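Local coordinates for hypothetical protein PH0495 (Pyrococcus horikoshii, PDB 1X3L), which catalyses the ATP-dependent phosphorylation of D-glycerate to 2-phosphoglycerate, and can also take the phosphate from other nucleotides or from pyrophosphate, at residues 29-34 with 38-43; 45-50 with 69-74. One frame throughout, in Å; residues are numbered along the deposited sequence.

Interaction 1 of 2, residues 29-34 with 38-43; sequences NAVKVS and IIVQGK
Lys32 and Ile39 form the hydrogen-bonded pair of this antiparallel hairpin, each giving its N-H to the other's carbonyl. Ile39 N lies 2.7 Å from Lys32 O and Lys32 N 2.9 Å from Ile39 O, both bonds nearly straight. A third bond, Gln41 N to Ala30 O at 2.9 Å, carries the pairing back to the last turn of helix 23-30; the same oxygen also receives a CA-H...O contact from Val40 CA. The small methyl of Ala30 suits this junction, resting against CG of Gln41 and touching Ile265.

On one face Val31, Val33, Ile38 and Val40 lie together. Val31 and Ile38 run side by side, CG1 of Val31 meeting CG2 of Ile38 at 3.9 Å. Each of these carbons is anti to its own backbone N (chi1 of Val31 -172°), which sets the two branches next to each other, diagonally across the strands (Val31 pairs with Val40, Ile38 with Val33). Beta-branched residues fit here, since they favour extended backbone and present two branches for packing. This face packs on Leu192, Ile190, Phe263 and Ile70.

The other face, with Lys32 and Ile39, is more open. The lysine bends at chi2 (-59°) and runs back along the chain, its NZ bonding to Leu28 O. Beyond Val40 a type I' turn leads to strand 43-46; Gly42 has backbone angles at which a CB would press on the carbonyl oxygen of Gln41, whose NE2 bonds to Leu264 O. The backbone bonds fix the register, while the apolar face binds the hairpin to strands 188-194 and 260-266 and to helix 60-70.

Interaction 2 of 2, residues 45-50 with 69-74; sequences FEIKGK and DILDVE
Lys50 and Glu74 lie side by side and point the same way, so that the lysine methylenes, not its ammonium, meet the glutamate, its carboxylate included. The CB atoms of the two are 4.0 Å apart, and Lys50 CD lies 3.6 Å from Glu74 CG. Glu74 is folded back at chi2 (56°), which brings OE1 to 3.4 Å from Lys50 CD. The ammonium turns aside at chi4 (59°), and Lys50 NZ stays 5.0 Å from Glu74 OE1: opposite charges that probably attract, without a salt bridge. Glu74 OE2 forms its salt bridge with Arg118. A long flexible lysine suits this place, its apolar chain along the glutamate and its ammonium turned away from the carboxylate. Replacing Glu74 by an alanine would probably cost Arg118 this carboxylate and leave Lys50 CD and CE without the CG and OE1 they rest on, CB alone remaining.

Nearer strand 43-46 the contact is purely apolar. Ile47 and Leu71 meet at an oblique angle through their ends, CD1 against CD2 at 4.1 Å, and both touch Ile38. The two loops run from strand 43-46 and from helix 60-70 into strands 51-56 and 75-81, neighbours in the parallel sheet, where Glu74 and Val51 bond through their backbones.

How the interactions relate
Both interactions gather round Ile38. Interaction 1 pairs it with strand 31-33, while Ile47 and Leu71 of interaction 2 close on its side chain, Ile38 CG1 lying 3.6 Å from Ile47 CD1; Val33 and Leu71 pack together as well. Through the probable hydrogen bond from Ile38 N to Phe45 O, strands 37-40 and 43-46 continue one small antiparallel sheet. The chemistry differs with place: 29-34 with 38-43 is held by backbone bonds and has a largely buried apolar face, whereas 45-50 with 69-74 joins two loops by side chains, apolar beside the small sheet and charged toward the more exposed end at Lys50.

Interaction 1 of 2, residues 29-34 with 38-43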
loop_
_atom_site.group_PDB
_atom_site.type_symbol
_atom_site.label_atom_id
_atom_site.label_comp_id
_atom_site.label_asym_id
_atom_site.label_seq_id
_atom_site.Cartn_x
_atom_site.Cartn_y
_atom_site.Cartn_z
ATOM N N ASN A 29 11.027 -11.174 6.359
ATOM C CA ASN A 29 10.670 -12.244 5.427
ATOM C C ASN A 29 11.465 -12.093 4.133
ATOM O O ASN A 29 11.851 -13.081 3.506
ATOM C CB ASN A 29 9.179 -12.212 5.060
ATOM C CG ASN A 29 8.274 -12.592 6.215
ATOM O OD1 ASN A 29 8.635 -13.407 7.064
ATOM N ND2 ASN A 29 7.075 -12.020 6.238
ATOM N N ALA A 30 11.706 -10.845 3.743
ATOM C CA ALA A 30 12.414 -10.541 2.502
ATOM C C ALA A 30 13.930 -10.499 2.602
ATOM O O ALA A 30 14.626 -10.930 1.686
ATOM C CB ALA A 30 11.910 -9.213 1.940
ATOM N N VAL A 31 14.431 -9.970 3.711
ATOM C CA VAL A 31 15.865 -9.815 3.917
ATOM C C VAL A 31 16.462 -10.836 4.875
ATOM O O VAL A 31 16.145 -10.843 6.064
ATOM C CB VAL A 31 16.187 -8.401 4.469
ATOM C CG1 VAL A 31 17.687 -8.176 4.484
ATOM C CG2 VAL A 31 15.484 -7.339 3.635
ATOM N N LYS A 32 17.327 -11.695 4.343
ATOM C CA LYS A 32 18.005 -12.710 5.141
ATOM C C LYS A 32 19.485 -12.336 5.183
ATOM O O LYS A 32 20.031 -11.840 4.196
ATOM C CB LYS A 32 17.836 -14.090 4.503
ATOM C CG LYS A 32 16.389 -14.484 4.247
ATOM C CD LYS A 32 15.563 -14.491 5.528
ATOM C CE LYS A 32 14.116 -14.855 5.232
ATOM N NZ LYS A 32 13.261 -14.819 6.447
ATOM N N VAL A 33 20.133 -12.559 6.318
ATOM C CA VAL A 33 21.545 -12.220 6.438
ATOM C C VAL A 33 22.387 -13.431 6.812
ATOM O O VAL A 33 22.030 -14.195 7.709
ATOM C CB VAL A 33 21.764 -11.090 7.462
ATOM C CG1 VAL A 33 23.255 -10.862 7.666
ATOM C CG2 VAL A 33 21.096 -9.813 6.980
ATOM N N SER A 34 23.504 -13.596 6.108
ATOM C CA SER A 34 24.427 -14.693 6.370
ATOM C C SER A 34 25.477 -14.231 7.371
ATOM O O SER A 34 25.165 -13.963 8.531
ATOM C CB SER A 34 25.120 -15.159 5.084
ATOM O OG SER A 34 24.218 -15.831 4.224
ATOM N N ILE A 38 23.927 -10.632 2.155
ATOM C CA ILE A 38 22.570 -10.163 2.411
ATOM C C ILE A 38 21.736 -10.711 1.260
ATOM O O ILE A 38 22.019 -10.424 0.102
ATOM C CB ILE A 38 22.486 -8.624 2.406
ATOM C CG1 ILE A 38 23.316 -8.058 3.561
ATOM C CG2 ILE A 38 21.035 -8.180 2.537
ATOM C CD1 ILE A 38 23.317 -6.544 3.636
ATOM N N ILE A 39 20.722 -11.508 1.573
ATOM C CA ILE A 39 19.886 -12.094 0.531
ATOM C C ILE A 39 18.466 -11.533 0.564
ATOM O O ILE A 39 17.688 -11.814 1.480
ATOM C CB ILE A 39 19.846 -13.632 0.664
ATOM C CG1 ILE A 39 21.276 -14.171 0.785
ATOM C CG2 ILE A 39 19.173 -14.246 -0.558
ATOM C CD1 ILE A 39 21.360 -15.673 0.991
ATOM N N VAL A 40 18.140 -10.740 -0.454
ATOM C CA VAL A 40 16.834 -10.104 -0.561
ATOM C C VAL A 40 15.973 -10.784 -1.618
ATOM O O VAL A 40 16.236 -10.679 -2.819
ATOM C CB VAL A 40 16.986 -8.613 -0.914
ATOM C CG1 VAL A 40 15.639 -7.917 -0.836
ATOM C CG2 VAL A 40 17.976 -7.965 0.028
ATOM N N GLN A 41 14.934 -11.474 -1.159
ATOM C CA GLN A 41 14.035 -12.198 -2.048
ATOM C C GLN A 41 14.850 -13.021 -3.049
ATOM O O GLN A 41 14.546 -13.051 -4.239
ATOM C CB GLN A 41 13.104 -11.222 -2.792
ATOM C CG GLN A 41 12.263 -10.338 -1.864
ATOM C CD GLN A 41 11.134 -9.611 -2.584
ATOM O OE1 GLN A 41 11.313 -9.087 -3.681
ATOM N NE2 GLN A 41 9.963 -9.567 -1.956
ATOM N N GLY A 42 15.899 -13.674 -2.557
ATOM C CA GLY A 42 16.728 -14.495 -3.424
ATOM C C GLY A 42 17.979 -13.840 -3.983
ATOM O O GLY A 42 18.973 -14.523 -4.232
ATOM N N LYS A 43 17.938 -12.527 -4.193
ATOM C CA LYS A 43 19.080 -11.791 -4.735
ATOM C C LYS A 43 20.145 -11.641 -3.653
ATOM O O LYS A 43 19.893 -11.061 -2.595
ATOM C CB LYS A 43 18.629 -10.409 -5.221
ATOM C CG LYS A 43 19.656 -9.645 -6.050
ATOM C CD LYS A 43 19.829 -10.253 -7.438
ATOM C CE LYS A 43 20.738 -9.396 -8.316
ATOM N NZ LYS A 43 22.117 -9.260 -7.759
#

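Interaction 2 of 2, residues 45-50 with 69-74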
loop_
_atom_site.group_PDB
_atom_site.type_symbol
_atom_site.label_atom_id
_atom_site.label_comp_id
_atom_site.label_asym_id
_atom_site.label_seq_id
_atom_site.Cartn_x
_atom_site.Cartn_y
_atom_site.Cartn_z
ATOM N N PHE A 45 23.724 -10.278 -2.023
ATOM C CA PHE A 45 24.621 -9.127 -2.037
ATOM C C PHE A 45 25.730 -9.351 -1.023
ATOM O O PHE A 45 25.472 -9.769 0.106
ATOM C CB PHE A 45 23.887 -7.834 -1.662
ATOM C CG PHE A 45 22.730 -7.509 -2.551
ATOM C CD1 PHE A 45 21.479 -8.069 -2.318
ATOM C CD2 PHE A 45 22.890 -6.647 -3.629
ATOM C CE1 PHE A 45 20.399 -7.773 -3.151
ATOM C CE2 PHE A 45 21.819 -6.345 -4.467
ATOM C CZ PHE A 45 20.571 -6.910 -4.226
ATOM N N GLU A 46 26.963 -9.065 -1.424
ATOM C CA GLU A 46 28.104 -9.231 -0.533
ATOM C C GLU A 46 28.337 -7.944 0.244
ATOM O O GLU A 46 28.304 -6.854 -0.325
ATOM C CB GLU A 46 29.358 -9.578 -1.337
ATOM C CG GLU A 46 30.575 -9.874 -0.480
ATOM C CD GLU A 46 31.806 -10.186 -1.309
ATOM O OE1 GLU A 46 32.840 -10.568 -0.718
ATOM O OE2 GLU A 46 31.739 -10.046 -2.549
ATOM N N ILE A 47 28.567 -8.075 1.546
ATOM C CA ILE A 47 28.810 -6.921 2.405
ATOM C C ILE A 47 30.296 -6.577 2.379
ATOM O O ILE A 47 31.099 -7.207 3.065
ATOM C CB ILE A 47 28.398 -7.216 3.865
ATOM C CG1 ILE A 47 26.944 -7.682 3.913
ATOM C CG2 ILE A 47 28.577 -5.972 4.722
ATOM C CD1 ILE A 47 26.481 -8.110 5.291
ATOM N N LYS A 48 30.665 -5.581 1.584
ATOM C CA LYS A 48 32.062 -5.186 1.494
ATOM C C LYS A 48 32.286 -3.752 1.954
ATOM O O LYS A 48 33.135 -3.042 1.419
ATOM C CB LYS A 48 32.568 -5.380 0.061
ATOM C CG LYS A 48 31.704 -4.743 -1.015
ATOM C CD LYS A 48 32.106 -5.240 -2.400
ATOM C CE LYS A 48 31.895 -6.745 -2.522
ATOM N NZ LYS A 48 32.318 -7.286 -3.844
ATOM N N GLY A 49 31.524 -3.342 2.962
ATOM C CA GLY A 49 31.650 -1.997 3.493
ATOM C C GLY A 49 30.701 -1.806 4.657
ATOM O O GLY A 49 30.422 -2.752 5.395
ATOM N N LYS A 50 30.203 -0.588 4.827
ATOM C CA LYS A 50 29.271 -0.296 5.906
ATOM C C LYS A 50 27.837 -0.314 5.384
ATOM O O LYS A 50 27.606 -0.351 4.173
ATOM C CB LYS A 50 29.580 1.073 6.514
ATOM C CG LYS A 50 30.918 1.149 7.232
ATOM C CD LYS A 50 31.151 2.538 7.799
ATOM C CE LYS A 50 32.477 2.616 8.538
ATOM N NZ LYS A 50 33.621 2.287 7.644
ATOM N N ASP A 69 17.892 -5.010 13.514
ATOM C CA ASP A 69 17.870 -6.271 14.248
ATOM C C ASP A 69 18.636 -7.386 13.549
ATOM O O ASP A 69 18.930 -8.415 14.160
ATOM C CB ASP A 69 16.431 -6.734 14.511
ATOM C CG ASP A 69 15.687 -5.815 15.466
ATOM O OD1 ASP A 69 16.342 -5.196 16.331
ATOM O OD2 ASP A 69 14.445 -5.723 15.363
ATOM N N ILE A 70 18.965 -7.192 12.276
ATOM C CA ILE A 70 19.701 -8.218 11.546
ATOM C C ILE A 70 21.013 -7.718 10.960
ATOM O O ILE A 70 21.789 -8.503 10.420
ATOM C CB ILE A 70 18.851 -8.815 10.404
ATOM C CG1 ILE A 70 18.522 -7.734 9.370
ATOM C CG2 ILE A 70 17.581 -9.420 10.975
ATOM C CD1 ILE A 70 17.709 -8.244 8.191
ATOM N N LEU A 71 21.263 -6.417 11.069
ATOM C CA LEU A 71 22.488 -5.831 10.534
ATOM C C LEU A 71 22.961 -4.643 11.364
ATOM O O LEU A 71 22.151 -3.896 11.916
ATOM C CB LEU A 71 22.268 -5.371 9.087
ATOM C CG LEU A 71 22.009 -6.430 8.011
ATOM C CD1 LEU A 71 21.544 -5.754 6.727
ATOM C CD2 LEU A 71 23.278 -7.239 7.766
ATOM N N ASP A 72 24.278 -4.474 11.453
ATOM C CA ASP A 72 24.843 -3.354 12.195
ATOM C C ASP A 72 24.816 -2.153 11.264
ATOM O O ASP A 72 25.458 -2.158 10.215
ATOM C CB ASP A 72 26.280 -3.656 12.621
ATOM C CG ASP A 72 26.367 -4.818 13.593
ATOM O OD1 ASP A 72 25.682 -4.771 14.641
ATOM O OD2 ASP A 72 27.121 -5.777 13.311
ATOM N N VAL A 73 24.062 -1.128 11.644
ATOM C CA VAL A 73 23.940 0.065 10.817
ATOM C C VAL A 73 24.855 1.198 11.266
ATOM O O VAL A 73 24.775 1.667 12.401
ATOM C CB VAL A 73 22.480 0.567 10.799
ATOM C CG1 VAL A 73 22.369 1.827 9.957
ATOM C CG2 VAL A 73 21.568 -0.520 10.248
ATOM N N GLU A 74 25.723 1.631 10.359
ATOM C CA GLU A 74 26.658 2.709 10.641
ATOM C C GLU A 74 25.900 3.969 11.023
ATOM O O GLU A 74 26.241 4.638 11.998
ATOM C CB GLU A 74 27.530 2.986 9.415
ATOM C CG GLU A 74 28.485 4.159 9.578
ATOM C CD GLU A 74 29.391 4.008 10.784
ATOM O OE1 GLU A 74 29.928 2.897 10.987
ATOM O OE2 GLU A 74 29.572 5.002 11.523
#